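PDB 2PFY: putative exported protein from Bordetella pertussis Tohama I, which binds pyroglutamic acid as an extracytoplasmic solute receptor of the DctP family, probably delivering it to a tripartite ATP-independent periplasmic transporter. Local coordinates for residues A[237-240]-A[241-245]; A[245-248]-A[249-252]; A[266-269]-A[270-274]. All blocks are in the same frame, centred on the assembly; numbering follows the deposited sequence.

Interaction 1. Residues A[237-240]-A[241-245]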
loop_
_atom_site.group_PDB
_atom_site.type_symbol
_atom_site.label_atom_id
_atom_site.label_comp_id
_atom_site.label_asym_id
_atom_site.label_seq_id
_atom_site.Cartn_x
_atom_site.Cartn_y
_atom_site.Cartn_z
ATOM N N GLU A 237 -8.162 -9.389 7.176
ATOM C CA GLU A 237 -7.374 -9.705 6.006
ATOM C C GLU A 237 -8.310 -10.244 4.904
ATOM O O GLU A 237 -8.223 -9.830 3.733
ATOM C CB GLU A 237 -6.236 -10.683 6.370
ATOM C CG GLU A 237 -5.316 -11.100 5.197
ATOM C CD GLU A 237 -3.904 -11.432 5.631
ATOM O OE1 GLU A 237 -3.401 -10.837 6.621
ATOM O OE2 GLU A 237 -3.281 -12.308 4.979
ATOM N N ILE A 238 -9.215 -11.138 5.292
ATOM C CA ILE A 238 -10.207 -11.688 4.354
ATOM C C ILE A 238 -11.109 -10.557 3.814
ATOM O O ILE A 238 -11.311 -10.449 2.599
ATOM C CB ILE A 238 -11.034 -12.842 5.005
ATOM C CG1 ILE A 238 -10.109 -14.023 5.360
ATOM C CG2 ILE A 238 -12.222 -13.268 4.076
ATOM C CD1 ILE A 238 -10.674 -14.970 6.444
ATOM N N ARG A 239 -11.634 -9.729 4.715
ATOM C CA ARG A 239 -12.517 -8.612 4.355
ATOM C C ARG A 239 -11.773 -7.675 3.400
ATOM O O ARG A 239 -12.355 -7.173 2.418
ATOM C CB ARG A 239 -12.958 -7.874 5.638
ATOM C CG ARG A 239 -13.950 -6.744 5.467
ATOM C CD ARG A 239 -14.126 -5.929 6.808
ATOM N NE ARG A 239 -14.254 -6.863 7.856
ATOM C CZ ARG A 239 -13.578 -6.929 8.992
ATOM N NH1 ARG A 239 -12.704 -6.012 9.434
ATOM N NH2 ARG A 239 -13.877 -7.957 9.721
ATOM N N GLY A 240 -10.493 -7.441 3.697
ATOM C CA GLY A 240 -9.681 -6.491 2.921
ATOM C C GLY A 240 -9.513 -6.946 1.482
ATOM O O GLY A 240 -9.717 -6.167 0.547
ATOM N N TRP A 241 -9.102 -8.203 1.313
ATOM C CA TRP A 241 -9.021 -8.811 -0.004
ATOM C C TRP A 241 -10.359 -8.831 -0.763
ATOM O O TRP A 241 -10.381 -8.533 -1.957
ATOM C CB TRP A 241 -8.399 -10.231 0.065
ATOM C CG TRP A 241 -6.913 -10.138 0.198
ATOM C CD1 TRP A 241 -6.181 -9.955 1.369
ATOM C CD2 TRP A 241 -5.974 -10.130 -0.865
ATOM N NE1 TRP A 241 -4.853 -9.856 1.068
ATOM C CE2 TRP A 241 -4.694 -9.951 -0.293
ATOM C CE3 TRP A 241 -6.085 -10.252 -2.269
ATOM C CZ2 TRP A 241 -3.522 -9.926 -1.071
ATOM C CZ3 TRP A 241 -4.914 -10.217 -3.040
ATOM C CH2 TRP A 241 -3.660 -10.050 -2.443
ATOM N N GLN A 242 -11.451 -9.214 -0.101
ATOM C CA GLN A 242 -12.784 -9.210 -0.765
ATOM C C GLN A 242 -13.197 -7.775 -1.224
ATOM O O GLN A 242 -13.761 -7.562 -2.309
ATOM C CB GLN A 242 -13.865 -9.725 0.189
ATOM C CG GLN A 242 -13.741 -11.188 0.624
ATOM C CD GLN A 242 -14.749 -11.574 1.745
ATOM O OE1 GLN A 242 -15.411 -10.706 2.355
ATOM N NE2 GLN A 242 -14.870 -12.877 1.998
ATOM N N THR A 243 -12.946 -6.801 -0.371
ATOM C CA THR A 243 -13.345 -5.417 -0.679
ATOM C C THR A 243 -12.572 -4.862 -1.875
ATOM O O THR A 243 -13.170 -4.263 -2.771
ATOM C CB THR A 243 -13.154 -4.512 0.571
ATOM O OG1 THR A 243 -14.003 -5.017 1.603
ATOM C CG2 THR A 243 -13.560 -3.065 0.273
ATOM N N ALA A 244 -11.254 -5.066 -1.883
ATOM C CA ALA A 244 -10.411 -4.604 -2.992
ATOM C C ALA A 244 -10.900 -5.190 -4.308
ATOM O O ALA A 244 -11.136 -4.441 -5.292
ATOM C CB ALA A 244 -8.938 -4.954 -2.747
ATOM N N ARG A 245 -11.085 -6.511 -4.338
ATOM C CA ARG A 245 -11.660 -7.169 -5.516
ATOM C C ARG A 245 -13.035 -6.610 -5.874
ATOM O O ARG A 245 -13.310 -6.319 -7.042
ATOM C CB ARG A 245 -11.794 -8.692 -5.296
ATOM C CG ARG A 245 -10.481 -9.463 -5.292
ATOM C CD ARG A 245 -10.772 -10.930 -5.022
ATOM N NE ARG A 245 -9.524 -11.698 -4.822
ATOM C CZ ARG A 245 -8.829 -12.227 -5.809
ATOM N NH1 ARG A 245 -9.278 -12.081 -7.071
ATOM N NH2 ARG A 245 -7.696 -12.902 -5.542
HETATM O O HOH W 1 -15.698 -7.462 2.283
#

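Interaction 2. Residues A[245-248]-A[249-252]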
loop_
_atom_site.group_PDB
_atom_site.type_symbol
_atom_site.label_atom_id
_atom_site.label_comp_id
_atom_site.label_asym_id
_atom_site.label_seq_id
_atom_site.Cartn_x
_atom_site.Cartn_y
_atom_site.Cartn_z
ATOM N N ARG A 245 -11.085 -6.511 -4.338
ATOM C CA ARG A 245 -11.660 -7.169 -5.516
ATOM C C ARG A 245 -13.035 -6.610 -5.874
ATOM O O ARG A 245 -13.310 -6.319 -7.042
ATOM C CB ARG A 245 -11.794 -8.692 -5.296
ATOM C CG ARG A 245 -10.481 -9.463 -5.292
ATOM C CD ARG A 245 -10.772 -10.930 -5.022
ATOM N NE ARG A 245 -9.524 -11.698 -4.822
ATOM C CZ ARG A 245 -8.829 -12.227 -5.809
ATOM N NH1 ARG A 245 -9.278 -12.081 -7.071
ATOM N NH2 ARG A 245 -7.696 -12.902 -5.542
ATOM N N ALA A 246 -13.912 -6.472 -4.886
ATOM C CA ALA A 246 -15.276 -6.031 -5.178
ATOM C C ALA A 246 -15.380 -4.565 -5.618
ATOM O O ALA A 246 -16.360 -4.177 -6.299
ATOM C CB ALA A 246 -16.183 -6.274 -3.991
ATOM N N LYS A 247 -14.407 -3.750 -5.223
ATOM C CA LYS A 247 -14.566 -2.276 -5.388
ATOM C C LYS A 247 -13.751 -1.671 -6.503
ATOM O O LYS A 247 -13.995 -0.534 -6.861
ATOM C CB LYS A 247 -14.288 -1.494 -4.095
ATOM C CG LYS A 247 -15.390 -1.637 -3.000
ATOM C CD LYS A 247 -16.833 -1.525 -3.534
ATOM C CE LYS A 247 -17.870 -1.653 -2.411
ATOM N NZ LYS A 247 -19.247 -1.227 -2.847
ATOM N N THR A 248 -12.775 -2.416 -7.024
ATOM C CA THR A 248 -11.830 -1.869 -8.000
ATOM C C THR A 248 -12.572 -1.259 -9.224
ATOM O O THR A 248 -12.276 -0.130 -9.625
ATOM C CB THR A 248 -10.756 -2.903 -8.435
ATOM O OG1 THR A 248 -9.904 -3.224 -7.316
ATOM C CG2 THR A 248 -9.874 -2.282 -9.540
ATOM N N ARG A 249 -13.554 -1.977 -9.771
ATOM C CA ARG A 249 -14.331 -1.452 -10.908
ATOM C C ARG A 249 -15.190 -0.276 -10.543
ATOM O O ARG A 249 -15.182 0.686 -11.297
ATOM C CB ARG A 249 -15.228 -2.499 -11.619
ATOM C CG ARG A 249 -14.505 -3.571 -12.395
ATOM C CD ARG A 249 -13.295 -3.021 -13.150
ATOM N NE ARG A 249 -13.577 -2.117 -14.272
ATOM C CZ ARG A 249 -12.601 -1.477 -14.928
ATOM N NH1 ARG A 249 -11.325 -1.638 -14.547
ATOM N NH2 ARG A 249 -12.873 -0.689 -15.959
ATOM N N GLU A 250 -15.908 -0.333 -9.403
ATOM C CA GLU A 250 -16.764 0.786 -8.967
ATOM C C GLU A 250 -15.968 2.057 -8.796
ATOM O O GLU A 250 -16.467 3.165 -9.104
ATOM C CB GLU A 250 -17.500 0.553 -7.644
ATOM C CG GLU A 250 -17.558 -0.854 -7.185
ATOM C CD GLU A 250 -18.878 -1.210 -6.495
ATOM O OE1 GLU A 250 -19.452 -0.324 -5.797
ATOM O OE2 GLU A 250 -19.332 -2.373 -6.669
ATOM N N LEU A 251 -14.752 1.916 -8.257
ATOM C CA LEU A 251 -13.882 3.082 -8.074
ATOM C C LEU A 251 -13.429 3.645 -9.429
ATOM O O LEU A 251 -13.392 4.838 -9.628
ATOM C CB LEU A 251 -12.671 2.705 -7.189
ATOM C CG LEU A 251 -13.092 2.368 -5.741
ATOM C CD1 LEU A 251 -11.901 1.684 -5.001
ATOM C CD2 LEU A 251 -13.534 3.578 -4.943
ATOM N N THR A 252 -13.095 2.765 -10.354
ATOM C CA THR A 252 -12.679 3.176 -11.705
ATOM C C THR A 252 -13.855 3.847 -12.431
ATOM O O THR A 252 -13.676 4.912 -13.024
ATOM C CB THR A 252 -12.163 1.969 -12.488
ATOM O OG1 THR A 252 -11.167 1.342 -11.687
ATOM C CG2 THR A 252 -11.509 2.399 -13.837
#

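Interaction 3. Residues A[266-269]-A[270-274]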
loop_
_atom_site.group_PDB
_atom_site.type_symbol
_atom_site.label_atom_id
_atom_site.label_comp_id
_atom_site.label_asym_id
_atom_site.label_seq_id
_atom_site.Cartn_x
_atom_site.Cartn_y
_atom_site.Cartn_z
ATOM N N PRO A 266 -1.900 1.824 -22.787
ATOM C CA PRO A 266 -1.427 1.860 -24.196
ATOM C C PRO A 266 -0.280 0.851 -24.471
ATOM O O PRO A 266 0.535 0.583 -23.576
ATOM C CB PRO A 266 -0.930 3.303 -24.365
ATOM C CG PRO A 266 -1.517 4.083 -23.255
ATOM C CD PRO A 266 -1.655 3.110 -22.099
ATOM N N PRO A 267 -0.225 0.273 -25.697
ATOM C CA PRO A 267 0.711 -0.846 -25.913
ATOM C C PRO A 267 2.192 -0.513 -25.807
ATOM O O PRO A 267 2.953 -1.344 -25.331
ATOM C CB PRO A 267 0.356 -1.351 -27.306
ATOM C CG PRO A 267 -0.250 -0.135 -28.005
ATOM C CD PRO A 267 -1.017 0.574 -26.909
ATOM N N GLN A 268 2.607 0.683 -26.224
ATOM C CA GLN A 268 4.014 1.054 -26.060
ATOM C C GLN A 268 4.338 1.226 -24.571
ATOM O O GLN A 268 5.318 0.688 -24.088
ATOM C CB GLN A 268 4.335 2.328 -26.844
ATOM C CG GLN A 268 5.809 2.758 -26.765
ATOM C CD GLN A 268 6.753 1.832 -27.510
ATOM O OE1 GLN A 268 6.337 1.035 -28.351
ATOM N NE2 GLN A 268 8.032 1.945 -27.206
ATOM N N LEU A 269 3.491 1.951 -23.840
ATOM C CA LEU A 269 3.652 2.038 -22.389
ATOM C C LEU A 269 3.666 0.620 -21.777
ATOM O O LEU A 269 4.520 0.310 -20.947
ATOM C CB LEU A 269 2.560 2.932 -21.763
ATOM C CG LEU A 269 2.876 3.445 -20.349
ATOM C CD1 LEU A 269 4.143 4.319 -20.318
ATOM C CD2 LEU A 269 1.683 4.198 -19.763
ATOM N N ALA A 270 2.762 -0.250 -22.216
ATOM C CA ALA A 270 2.725 -1.623 -21.667
ATOM C C ALA A 270 4.090 -2.264 -21.859
ATOM O O ALA A 270 4.678 -2.768 -20.902
ATOM C CB ALA A 270 1.628 -2.484 -22.324
ATOM N N LYS A 271 4.605 -2.201 -23.094
ATOM C CA LYS A 271 5.930 -2.751 -23.402
ATOM C C LYS A 271 7.030 -2.173 -22.507
ATOM O O LYS A 271 7.841 -2.907 -21.973
ATOM C CB LYS A 271 6.285 -2.513 -24.892
ATOM C CG LYS A 271 6.193 -3.745 -25.755
ATOM C CD LYS A 271 6.459 -3.414 -27.251
ATOM C CE LYS A 271 7.926 -3.607 -27.684
ATOM N NZ LYS A 271 8.837 -2.524 -27.217
ATOM N N GLU A 272 7.045 -0.857 -22.347
ATOM C CA GLU A 272 8.139 -0.175 -21.652
ATOM C C GLU A 272 8.103 -0.421 -20.142
ATOM O O GLU A 272 9.154 -0.591 -19.505
ATOM C CB GLU A 272 8.133 1.324 -21.976
ATOM C CG GLU A 272 8.511 1.669 -23.464
ATOM C CD GLU A 272 8.157 3.110 -23.867
ATOM O OE1 GLU A 272 7.214 3.714 -23.271
ATOM O OE2 GLU A 272 8.814 3.644 -24.801
ATOM N N LEU A 273 6.898 -0.448 -19.564
ATOM C CA LEU A 273 6.744 -0.746 -18.127
ATOM C C LEU A 273 7.103 -2.195 -17.810
ATOM O O LEU A 273 7.662 -2.472 -16.749
ATOM C CB LEU A 273 5.326 -0.424 -17.651
ATOM C CG LEU A 273 4.914 1.059 -17.631
ATOM C CD1 LEU A 273 3.430 1.230 -17.178
ATOM C CD2 LEU A 273 5.836 1.885 -16.747
ATOM N N GLN A 274 6.771 -3.108 -18.726
ATOM C CA GLN A 274 7.185 -4.514 -18.628
ATOM C C GLN A 274 8.716 -4.641 -18.617
ATOM O O GLN A 274 9.277 -5.413 -17.836
ATOM C CB GLN A 274 6.564 -5.365 -19.752
ATOM C CG GLN A 274 5.047 -5.670 -19.530
ATOM C CD GLN A 274 4.274 -6.077 -20.800
ATOM O OE1 GLN A 274 4.858 -6.287 -21.870
ATOM N NE2 GLN A 274 2.948 -6.183 -20.676
#

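Interaction 1. Residues A[237-240]-A[241-245]
Thr243 doubles the backbone bonding of its turn: its OG1 donates to Arg239 O at 2.8 Å while its own N donates to the same oxygen at 2.9 Å. With OG1 beside the backbone N (chi1 -62°), the hydroxyl arrives above the carbonyl plane, on the face opposite to that used by the amide. A water adds a weak bond to Arg239 O and a further one to Gln242 OE1, 3.3 Å away. The other turns are regular: Trp241 N donates to Glu237 O, Gln242 N to Ile238 O and Ala244 N to Gly240 O. All this lies midway along helix 223-257, the long helix of this DctP-type periplasmic binding protein, where helices 89-108 and 15-30 pack against it. Side-chain contacts flank these bonds. The Trp241 indole brings its edge close to a carbonyl oxygen, CD1 3.1 Å from Glu237 O, which lies in the ring plane, and Glu237 CG runs alongside at 4.1 Å from Trp241 CD1. Ile238 and Gln242 also lie side by side, Ile238 CG2 against Gln242 NE2 at 3.4 Å. Salt bridges lead outward, from Glu237 to Arg100 and from Arg239 to Glu26.

Interaction 2. Residues A[245-248]-A[249-252]
Lys247 bends at chi2 (-44°) and then runs extended, while Glu250 holds an unusual chi1 of -16° and bends again at its second torsion; together these turns bring the two side chains across one another on the outer surface of the helix. Their ends form a salt bridge, Lys247 NZ to Glu250 OE1 at 3.1 Å, with the ammonium coming from above the carboxylate plane, 64° out of it. The aliphatic part of the lysine shares in the contact, Lys247 CD lying 3.6 Å from Glu250 CD. Both residues lie exposed on the surface.

Thr252 OG1 sits beside its backbone N and bonds to Thr248 O at 2.8 Å, while Thr252 N bonds to the same oxygen at 3.1 Å from the other face of the carbonyl plane; two donors thus grip one acceptor. Thr248 OG1 makes the same kind of hydroxyl bond one turn back, to Ala244 O. The CB of Thr252 also lies over the centre of one face of the Arg249 guanidinium, whose NH1 reaches on to Asp201 in a salt bridge.

Leu251 N bonds to Lys247 O at 2.9 Å, nearly in line with the carbonyl. Leu251 CG lies 3.2 Å from Lys247 O and Leu251 CD1 4.1 Å from Lys247 CB, and beyond them the leucine packs on Pro184, Ala185 and Val188 of helix 184-189. The amides of Arg249 and Glu250 make no bond to the preceding turn. Such a local break marks a kinked helix, here in the long helix 223-257 of a DctP-type solute receptor, with the side chain of Leu251 about 9 Å from the bound pyroglutamic acid.

Interaction 3. Residues A[266-269]-A[270-274]
Pro266 hands its carbonyl to the first turn of the helix: Pro266 O accepts from Ala270 N at 2.7 Å, and the methyl of Ala270 (CB) lies 3.5 Å from Pro266 O. Pro266 holds the N-cap position with an extended backbone, and the chain turns helical at Pro267, where the lack of an N-H costs no helical bond, since first-turn amides have no preceding turn to bond to. Pro267 O takes Lys271 N in the next regular bond. These two prolines thus begin helix 267-287, which follows strand 261-264, an outermost strand of the four-stranded mixed sheet of this periplasmic binding fold.

Gln268 joins backbone and side chain to Glu272. Its O accepts from Glu272 N, while its side chain, with CG anti to the backbone N and a bend at chi2 (70°), swings Gln268 NE2 to 3.0 Å from Glu272 OE2. The hydrogen bond is nearly straight, 167° at the hydrogen. The oxygen lies close to the amide plane of Gln268 yet is approached from above its own carboxylate plane, the two planes being 81° apart. Glu272 is gripped at its other oxygen too, OE1 accepting from Leu134 N.

Leu269 comes last, its O bonded to Leu273 N and Leu269 CG 3.9 Å from Leu273 CD1. The two leucine side chains lie slantwise over one another on the buried side, both touching Ile125 of strand 124-127.

Along the chain, interaction 1 (237-245) comes first, and interaction 2 (245-252) begins at its last residue, Arg245, which the two share. Both lie on helix 223-257, with centres 11 Å apart; each spans about two turns, its bonds closing one turn apiece, with no long loop. Interaction 1 faces helices 15-30 and 89-108, while interaction 2 still touches helix 89-108 and goes on to helix 184-189. The chain then passes through strand 261-264 before interaction 3 (266-274) starts helix 267-287 against strand 124-127. None of the three encloses or crosses another. Interaction 3 stands apart, its nearest atoms about 13 Å from interaction 2 and about 19 Å from interaction 1.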